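Local coordinates for protein tyrosine--tRNA ligase, mitochondrial (Coccidioides posadasii, PDB 5IJX) that probably attaches L-tyrosine to mitochondrial tRNA(Tyr) at the expense of ATP, this truncated chain holding the class I catalytic domain that binds the amino acid, at residues A[47-52]-A[280-285]; A[64-69]-A[232-237]. All coordinates share one frame; numbering follows the deposited sequence.

Contact 1 (A[47-52]-A[280-285]); sequences VNSVVG and GITTPL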
ATOM      1  N   VAL A  47       4.021 -33.856  -0.748  1.00 76.91           N
ATOM      2  CA  VAL A  47       2.806 -33.151  -0.363  1.00 69.65           C
ATOM      3  C   VAL A  47       2.678 -33.272   1.148  1.00 70.03           C
ATOM      4  O   VAL A  47       2.253 -34.310   1.664  1.00 68.67           O
ATOM      5  CB  VAL A  47       1.568 -33.709  -1.074  1.00 65.12           C
ATOM      6  CG1 VAL A  47       0.318 -32.949  -0.644  1.00 59.33           C
ATOM      7  CG2 VAL A  47       1.748 -33.638  -2.583  1.00 76.57           C
ATOM      8  N   ASN A  48       3.053 -32.215   1.869  1.00 82.23           N
ATOM      9  CA  ASN A  48       2.768 -32.186   3.299  1.00 80.07           C
ATOM     10  C   ASN A  48       1.298 -31.882   3.563  1.00 74.03           C
ATOM     11  O   ASN A  48       0.701 -32.460   4.477  1.00 76.27           O
ATOM     12  CB  ASN A  48       3.659 -31.169   4.010  1.00 77.44           C
ATOM     13  CG  ASN A  48       3.339 -31.053   5.492  1.00 77.39           C
ATOM     14  OD1 ASN A  48       2.848 -30.023   5.956  1.00 77.58           O
ATOM     15  ND2 ASN A  48       3.605 -32.119   6.239  1.00 75.78           N
ATOM     16  N   SER A  49       0.692 -30.995   2.777  1.00 68.88           N
ATOM     17  CA  SER A  49      -0.746 -30.772   2.893  1.00 72.34           C
ATOM     18  C   SER A  49      -1.210 -29.952   1.696  1.00 72.13           C
ATOM     19  O   SER A  49      -0.406 -29.361   0.969  1.00 68.74           O
ATOM     20  CB  SER A  49      -1.116 -30.072   4.205  1.00 78.37           C
ATOM     21  OG  SER A  49      -0.857 -28.683   4.132  1.00 85.75           O
ATOM     22  N   VAL A  50      -2.526 -29.933   1.504  1.00 64.37           N
ATOM     23  CA  VAL A  50      -3.172 -29.159   0.453  1.00 59.03           C
ATOM     24  C   VAL A  50      -3.901 -27.991   1.096  1.00 64.11           C
ATOM     25  O   VAL A  50      -4.619 -28.171   2.088  1.00 69.34           O
ATOM     26  CB  VAL A  50      -4.153 -30.021  -0.359  1.00 65.62           C
ATOM     27  CG1 VAL A  50      -4.955 -29.154  -1.324  1.00 73.49           C
ATOM     28  CG2 VAL A  50      -3.406 -31.111  -1.112  1.00 68.80           C
ATOM     29  N   VAL A  51      -3.725 -26.802   0.530  1.00 59.43           N
ATOM     30  CA  VAL A  51      -4.503 -25.635   0.926  1.00 64.21           C
ATOM     31  C   VAL A  51      -5.689 -25.553  -0.028  1.00 69.89           C
ATOM     32  O   VAL A  51      -5.522 -25.280  -1.222  1.00 60.99           O
ATOM     33  CB  VAL A  51      -3.666 -24.350   0.898  1.00 66.60           C
ATOM     34  CG1 VAL A  51      -4.304 -23.291   1.792  1.00 81.95           C
ATOM     35  CG2 VAL A  51      -2.234 -24.626   1.341  1.00 60.79           C
ATOM     36  N   GLY A  52      -6.883 -25.797   0.502  1.00 77.82           N
ATOM     37  CA  GLY A  52      -8.077 -26.014  -0.289  1.00 75.78           C
ATOM     38  C   GLY A  52      -8.536 -27.459  -0.191  1.00 75.03           C
ATOM     39  O   GLY A  52      -7.920 -28.298   0.469  1.00 73.80           O
ATOM     40  N   GLY A 280      -3.384 -24.420  -3.073  1.00 57.58           N
ATOM     41  CA  GLY A 280      -2.032 -24.416  -2.560  1.00 59.14           C
ATOM     42  C   GLY A 280      -1.550 -25.820  -2.259  1.00 56.20           C
ATOM     43  O   GLY A 280      -2.339 -26.739  -2.029  1.00 59.52           O
ATOM     44  N   ILE A 281      -0.225 -25.968  -2.261  1.00 67.15           N
ATOM     45  CA  ILE A 281       0.435 -27.201  -1.852  1.00 68.55           C
ATOM     46  C   ILE A 281       1.613 -26.841  -0.957  1.00 60.98           C
ATOM     47  O   ILE A 281       2.407 -25.952  -1.289  1.00 63.17           O
ATOM     48  CB  ILE A 281       0.911 -28.039  -3.056  1.00 71.16           C
ATOM     49  CG1 ILE A 281      -0.267 -28.361  -3.979  1.00 68.91           C
ATOM     50  CG2 ILE A 281       1.567 -29.333  -2.570  1.00 73.90           C
ATOM     51  CD1 ILE A 281       0.133 -29.058  -5.264  1.00 53.81           C
ATOM     52  N   THR A 282       1.724 -27.533   0.174  1.00 58.64           N
ATOM     53  CA  THR A 282       2.829 -27.359   1.105  1.00 60.62           C
ATOM     54  C   THR A 282       3.598 -28.667   1.204  1.00 63.41           C
ATOM     55  O   THR A 282       2.996 -29.737   1.372  1.00 62.38           O
ATOM     56  CB  THR A 282       2.342 -26.931   2.494  1.00 66.75           C
ATOM     57  OG1 THR A 282       1.413 -27.899   2.999  1.00 77.74           O
ATOM     58  CG2 THR A 282       1.678 -25.560   2.435  1.00 67.39           C
ATOM     59  N   THR A 283       4.920 -28.571   1.099  1.00 62.30           N
ATOM     60  CA  THR A 283       5.829 -29.702   1.167  1.00 64.94           C
ATOM     61  C   THR A 283       6.278 -29.946   2.598  1.00 65.32           C
ATOM     62  O   THR A 283       6.129 -29.079   3.465  1.00 63.51           O
ATOM     63  CB  THR A 283       7.056 -29.444   0.300  1.00 64.13           C
ATOM     64  OG1 THR A 283       7.859 -28.425   0.906  1.00 66.39           O
ATOM     65  CG2 THR A 283       6.650 -28.995  -1.093  1.00 64.16           C
ATOM     66  N   PRO A 284       6.836 -31.124   2.880  1.00 68.09           N
ATOM     67  CA  PRO A 284       7.406 -31.365   4.212  1.00 71.55           C
ATOM     68  C   PRO A 284       8.537 -30.405   4.547  1.00 81.77           C
ATOM     69  O   PRO A 284       8.888 -29.536   3.742  1.00 83.09           O
ATOM     70  CB  PRO A 284       7.906 -32.811   4.120  1.00 75.30           C
ATOM     71  CG  PRO A 284       7.068 -33.435   3.053  1.00 69.02           C
ATOM     72  CD  PRO A 284       6.809 -32.347   2.059  1.00 67.30           C
ATOM     73  N   LEU A 285       9.113 -30.556   5.737  1.00 92.78           N
ATOM     74  CA  LEU A 285      10.235 -29.742   6.184  1.00 99.26           C
ATOM     75  C   LEU A 285      11.425 -30.648   6.464  1.00 94.33           C
ATOM     76  O   LEU A 285      11.290 -31.660   7.161  1.00 81.86           O
ATOM     77  CB  LEU A 285       9.871 -28.939   7.438  1.00107.28           C
ATOM     78  CG  LEU A 285       8.824 -27.839   7.256  1.00115.19           C
ATOM     79  CD1 LEU A 285       8.419 -27.277   8.608  1.00120.58           C
ATOM     80  CD2 LEU A 285       9.346 -26.730   6.355  1.00113.38           C
TER

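Contact 2 (A[64-69]-A[232-237]); sequences KRVGFY and KVQVQV. With TYR (tyrosine), chain B.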
ATOM      1  N   LYS A  64      -7.425 -29.627 -16.254  1.00 79.59           N
ATOM      2  CA  LYS A  64      -6.980 -28.325 -16.732  1.00 67.41           C
ATOM      3  C   LYS A  64      -5.464 -28.230 -16.660  1.00 72.55           C
ATOM      4  O   LYS A  64      -4.865 -28.574 -15.638  1.00 77.54           O
ATOM      5  CB  LYS A  64      -7.626 -27.211 -15.903  1.00 64.93           C
ATOM      6  CG  LYS A  64      -7.468 -25.821 -16.475  1.00 65.91           C
ATOM      7  CD  LYS A  64      -8.287 -24.829 -15.669  1.00 70.16           C
ATOM      8  CE  LYS A  64      -8.297 -23.452 -16.307  1.00 76.82           C
ATOM      9  NZ  LYS A  64      -9.228 -22.528 -15.601  1.00 78.82           N
ATOM     10  N   ARG A  65      -4.854 -27.755 -17.749  1.00 72.85           N
ATOM     11  CA  ARG A  65      -3.405 -27.558 -17.818  1.00 68.51           C
ATOM     12  C   ARG A  65      -3.067 -26.250 -17.105  1.00 70.19           C
ATOM     13  O   ARG A  65      -2.824 -25.208 -17.718  1.00 75.23           O
ATOM     14  CB  ARG A  65      -2.938 -27.547 -19.269  1.00 64.63           C
ATOM     15  CG  ARG A  65      -1.429 -27.667 -19.450  1.00 60.81           C
ATOM     16  CD  ARG A  65      -1.027 -27.450 -20.904  1.00 62.56           C
ATOM     17  NE  ARG A  65      -1.529 -28.502 -21.790  1.00 73.85           N
ATOM     18  CZ  ARG A  65      -0.831 -29.567 -22.180  1.00 79.01           C
ATOM     19  NH1 ARG A  65       0.419 -29.749 -21.770  1.00 80.32           N
ATOM     20  NH2 ARG A  65      -1.385 -30.459 -22.990  1.00 75.22           N
ATOM     21  N   VAL A  66      -3.048 -26.314 -15.773  1.00 72.14           N
ATOM     22  CA  VAL A  66      -2.885 -25.127 -14.938  1.00 67.57           C
ATOM     23  C   VAL A  66      -1.408 -24.848 -14.693  1.00 69.59           C
ATOM     24  O   VAL A  66      -0.535 -25.587 -15.166  1.00 77.89           O
ATOM     25  CB  VAL A  66      -3.635 -25.279 -13.602  1.00 67.58           C
ATOM     26  CG1 VAL A  66      -5.132 -25.418 -13.845  1.00 72.29           C
ATOM     27  CG2 VAL A  66      -3.101 -26.468 -12.809  1.00 62.24           C
ATOM     28  N   GLY A  67      -1.123 -23.786 -13.945  1.00 69.71           N
ATOM     29  CA  GLY A  67       0.240 -23.383 -13.659  1.00 66.67           C
ATOM     30  C   GLY A  67       0.531 -23.410 -12.170  1.00 60.19           C
ATOM     31  O   GLY A  67      -0.361 -23.216 -11.342  1.00 63.89           O
ATOM     32  N   PHE A  68       1.797 -23.652 -11.839  1.00 58.95           N
ATOM     33  CA  PHE A  68       2.277 -23.694 -10.466  1.00 56.16           C
ATOM     34  C   PHE A  68       3.372 -22.650 -10.295  1.00 59.59           C
ATOM     35  O   PHE A  68       4.048 -22.281 -11.261  1.00 65.92           O
ATOM     36  CB  PHE A  68       2.830 -25.085 -10.107  1.00 64.83           C
ATOM     37  CG  PHE A  68       1.846 -26.209 -10.302  1.00 69.96           C
ATOM     38  CD1 PHE A  68       1.389 -26.941  -9.219  1.00 62.68           C
ATOM     39  CD2 PHE A  68       1.383 -26.537 -11.565  1.00 74.45           C
ATOM     40  CE1 PHE A  68       0.485 -27.973  -9.393  1.00 62.32           C
ATOM     41  CE2 PHE A  68       0.479 -27.565 -11.743  1.00 73.75           C
ATOM     42  CZ  PHE A  68       0.030 -28.285 -10.656  1.00 61.40           C
ATOM     43  N   TYR A  69       3.555 -22.172  -9.067  1.00 52.13           N
ATOM     44  CA  TYR A  69       4.655 -21.254  -8.806  1.00 50.54           C
ATOM     45  C   TYR A  69       5.082 -21.354  -7.349  1.00 55.23           C
ATOM     46  O   TYR A  69       4.273 -21.632  -6.460  1.00 50.98           O
ATOM     47  CB  TYR A  69       4.290 -19.803  -9.172  1.00 53.34           C
ATOM     48  CG  TYR A  69       3.857 -18.916  -8.019  1.00 50.43           C
ATOM     49  CD1 TYR A  69       4.790 -18.181  -7.296  1.00 58.86           C
ATOM     50  CD2 TYR A  69       2.519 -18.787  -7.675  1.00 61.79           C
ATOM     51  CE1 TYR A  69       4.403 -17.360  -6.251  1.00 59.15           C
ATOM     52  CE2 TYR A  69       2.123 -17.968  -6.630  1.00 67.13           C
ATOM     53  CZ  TYR A  69       3.071 -17.257  -5.922  1.00 69.78           C
ATOM     54  OH  TYR A  69       2.688 -16.439  -4.882  1.00 74.46           O
ATOM     55  N   LYS A 232      -2.804 -17.454 -15.664  1.00 74.50           N
ATOM     56  CA  LYS A 232      -3.000 -18.899 -15.796  1.00 71.69           C
ATOM     57  C   LYS A 232      -2.325 -19.719 -14.702  1.00 72.88           C
ATOM     58  O   LYS A 232      -2.286 -20.956 -14.819  1.00 76.76           O
ATOM     59  CB  LYS A 232      -2.515 -19.404 -17.159  1.00 78.01           C
ATOM     60  CG  LYS A 232      -3.050 -18.607 -18.348  1.00 82.23           C
ATOM     61  CD  LYS A 232      -4.571 -18.653 -18.431  1.00 85.89           C
ATOM     62  CE  LYS A 232      -5.083 -17.860 -19.622  1.00 93.19           C
ATOM     63  NZ  LYS A 232      -6.540 -18.069 -19.854  1.00 93.83           N
ATOM     64  N   VAL A 233      -1.805 -19.097 -13.648  1.00 68.73           N
ATOM     65  CA  VAL A 233      -1.179 -19.813 -12.539  1.00 66.64           C
ATOM     66  C   VAL A 233      -2.190 -19.907 -11.404  1.00 66.40           C
ATOM     67  O   VAL A 233      -2.584 -18.886 -10.830  1.00 59.78           O
ATOM     68  CB  VAL A 233       0.109 -19.116 -12.076  1.00 67.76           C
ATOM     69  CG1 VAL A 233       0.690 -19.818 -10.853  1.00 65.79           C
ATOM     70  CG2 VAL A 233       1.130 -19.079 -13.211  1.00 74.53           C
ATOM     71  N   GLN A 234      -2.597 -21.130 -11.061  1.00 63.69           N
ATOM     72  CA  GLN A 234      -3.664 -21.340 -10.092  1.00 53.02           C
ATOM     73  C   GLN A 234      -3.239 -22.055  -8.818  1.00 57.60           C
ATOM     74  O   GLN A 234      -4.033 -22.104  -7.871  1.00 56.68           O
ATOM     75  CB  GLN A 234      -4.814 -22.133 -10.733  1.00 54.26           C
ATOM     76  CG  GLN A 234      -5.678 -21.308 -11.675  1.00 67.17           C
ATOM     77  CD  GLN A 234      -6.828 -22.103 -12.264  1.00 70.29           C
ATOM     78  OE1 GLN A 234      -6.989 -22.174 -13.483  1.00 73.55           O
ATOM     79  NE2 GLN A 234      -7.639 -22.700 -11.398  1.00 71.46           N
ATOM     80  N   VAL A 235      -2.031 -22.606  -8.755  1.00 52.81           N
ATOM     81  CA  VAL A 235      -1.558 -23.336  -7.584  1.00 57.57           C
ATOM     82  C   VAL A 235      -0.286 -22.670  -7.085  1.00 55.07           C
ATOM     83  O   VAL A 235       0.649 -22.451  -7.864  1.00 69.05           O
ATOM     84  CB  VAL A 235      -1.297 -24.818  -7.907  1.00 63.32           C
ATOM     85  CG1 VAL A 235      -0.967 -25.584  -6.634  1.00 54.38           C
ATOM     86  CG2 VAL A 235      -2.495 -25.433  -8.612  1.00 64.93           C
ATOM     87  N   GLN A 236      -0.244 -22.351  -5.793  1.00 54.18           N
ATOM     88  CA  GLN A 236       0.981 -21.867  -5.167  1.00 50.87           C
ATOM     89  C   GLN A 236       1.577 -22.975  -4.311  1.00 54.77           C
ATOM     90  O   GLN A 236       0.873 -23.592  -3.504  1.00 50.40           O
ATOM     91  CB  GLN A 236       0.739 -20.620  -4.312  1.00 60.36           C
ATOM     92  CG  GLN A 236       2.047 -19.983  -3.817  1.00 52.14           C
ATOM     93  CD  GLN A 236       1.866 -18.749  -2.939  1.00 51.60           C
ATOM     94  OE1 GLN A 236       2.821 -18.283  -2.318  1.00 56.43           O
ATOM     95  NE2 GLN A 236       0.652 -18.211  -2.889  1.00 55.92           N
ATOM     96  N   VAL A 237       2.872 -23.219  -4.490  1.00 55.09           N
ATOM     97  CA  VAL A 237       3.593 -24.261  -3.771  1.00 53.93           C
ATOM     98  C   VAL A 237       4.584 -23.597  -2.830  1.00 56.77           C
ATOM     99  O   VAL A 237       5.230 -22.606  -3.193  1.00 51.02           O
ATOM    100  CB  VAL A 237       4.318 -25.214  -4.740  1.00 54.51           C
ATOM    101  CG1 VAL A 237       4.956 -26.362  -3.970  1.00 55.78           C
ATOM    102  CG2 VAL A 237       3.357 -25.731  -5.803  1.00 59.76           C
TER
HETATM  103  N   TYR B 501       7.653 -16.154   1.662  1.00 71.34           N
HETATM  104  CA  TYR B 501       8.699 -16.856   0.929  1.00 77.88           C
HETATM  105  C   TYR B 501       9.896 -17.142   1.836  1.00 80.94           C
HETATM  106  O   TYR B 501      10.664 -18.082   1.613  1.00 73.96           O
HETATM  107  CB  TYR B 501       9.144 -16.033  -0.285  1.00 76.73           C
HETATM  108  CG  TYR B 501       8.021 -15.639  -1.228  1.00 63.18           C
HETATM  109  CD1 TYR B 501       6.960 -16.499  -1.484  1.00 55.85           C
HETATM  110  CD2 TYR B 501       8.025 -14.403  -1.862  1.00 56.12           C
HETATM  111  CE1 TYR B 501       5.936 -16.136  -2.346  1.00 57.41           C
HETATM  112  CE2 TYR B 501       7.007 -14.033  -2.722  1.00 53.17           C
HETATM  113  CZ  TYR B 501       5.965 -14.901  -2.961  1.00 56.95           C
HETATM  114  OH  TYR B 501       4.954 -14.529  -3.820  1.00 52.88           O
HETATM  115  OXT TYR B 501      10.127 -16.435   2.818  1.00 84.91           O

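Contact 1 (A[47-52]-A[280-285])
A classic beta bulge lies where the short edge strand 49-51 pairs antiparallel with strand 279-283: N48 and S49 both face T282. The carbonyl O of T282 takes the N-H of S49 (N to O 3.0 Å) and, more weakly, that of N48. In return T282 N gives a nearly straight bond to S49 O, 2.9 Å long. On the face shared by S49 and T282 the two hydroxyls meet tip to tip, S49 OG donating to T282 OG1 at 2.7 Å. Each oxygen sits between its own backbone N and carbonyl carbon (chi1 79° in S49, 57° in T282), and small hydroxyl residues suit this close meeting. Further along, V51 and G280 bond both ways, V51 N to G280 O and G280 N to V51 O. Glycine suits position 280, where V51 CG2 lies over the backbone, 3.9 Å from G280 CA; that methyl also nears T282 CG2. V51 packs on helix 243-259, a fitting place for a branched apolar residue. At the bulge, the ring of P284 brings CD to 3.9 Å from N48 CB. The antiparallel strand 49-51 so borders the otherwise parallel sheet of a Rossmann-type catalytic domain.

Contact 2 (A[64-69]-A[232-237])
The carbonyl O of G67 is gripped by two successive N-H groups, Q234 N and V235 N, each 3.1 Å away, where two parallel strands of the Rossmann-type sheet meet. V235 N comes nearly along the C=O axis, whereas Q234 N is tilted from the carbonyl plane. Beyond this fork the pairing is regular: Y69 N bonds to V235 O, and V237 N to Y69 O at 2.9 Å. Glycine suits position 67, where K232 O and V233 CG2 leave little room beside the backbone. F68 and V235 lie side by side on one face, the ring's CD1 3.7 Å from V235 CB, with V235 CG2 over a ring face and V237 CG2 at the edge. These apolar groups face helices 54-63 and 84-95. At the strand entrance the extended side chain of K64 carries NZ to Q234 OE1 (3.1 Å), and NZ also bonds to L275 O. On the other face Y69 and Q236 enter the tyrosine pocket. Q236 has CG anti to the backbone N (chi1 -172°) and is extended beyond it, bringing CG to 3.5 Å from Y69 CE2, obliquely to the ring, with its amide 23° from the ring plane. Q221 NE2 bonds to Q236 OE1. Tyrosine suits position 69 because its phenol reaches the substrate's: Y69 OH and the bound tyrosine OH share a 3.1 Å hydrogen bond, which either may donate.

In the fold
Contacts 1 and 2 are centred about 14 Å apart in one mixed sheet, ordered 49-51, 279-283, 233-239, 67-72, 99-104, 164-168. Strands 279-283 and 233-239 are neighbours, so the two contacts abut: I281 N probably bonds to Q236 O, and I281 CD1 packs on V235 CG1. Along the chain 47-52 comes first, then 64-69, 232-237 and 280-285, which places both segments of contact 2 between those of contact 1. Helix 84-95 packs against side chains of both. Contact 1 thus forms the antiparallel margin, while contact 2 lies in the parallel centre and contributes Y69 and Q236 to the tyrosine pocket of this class I synthetase.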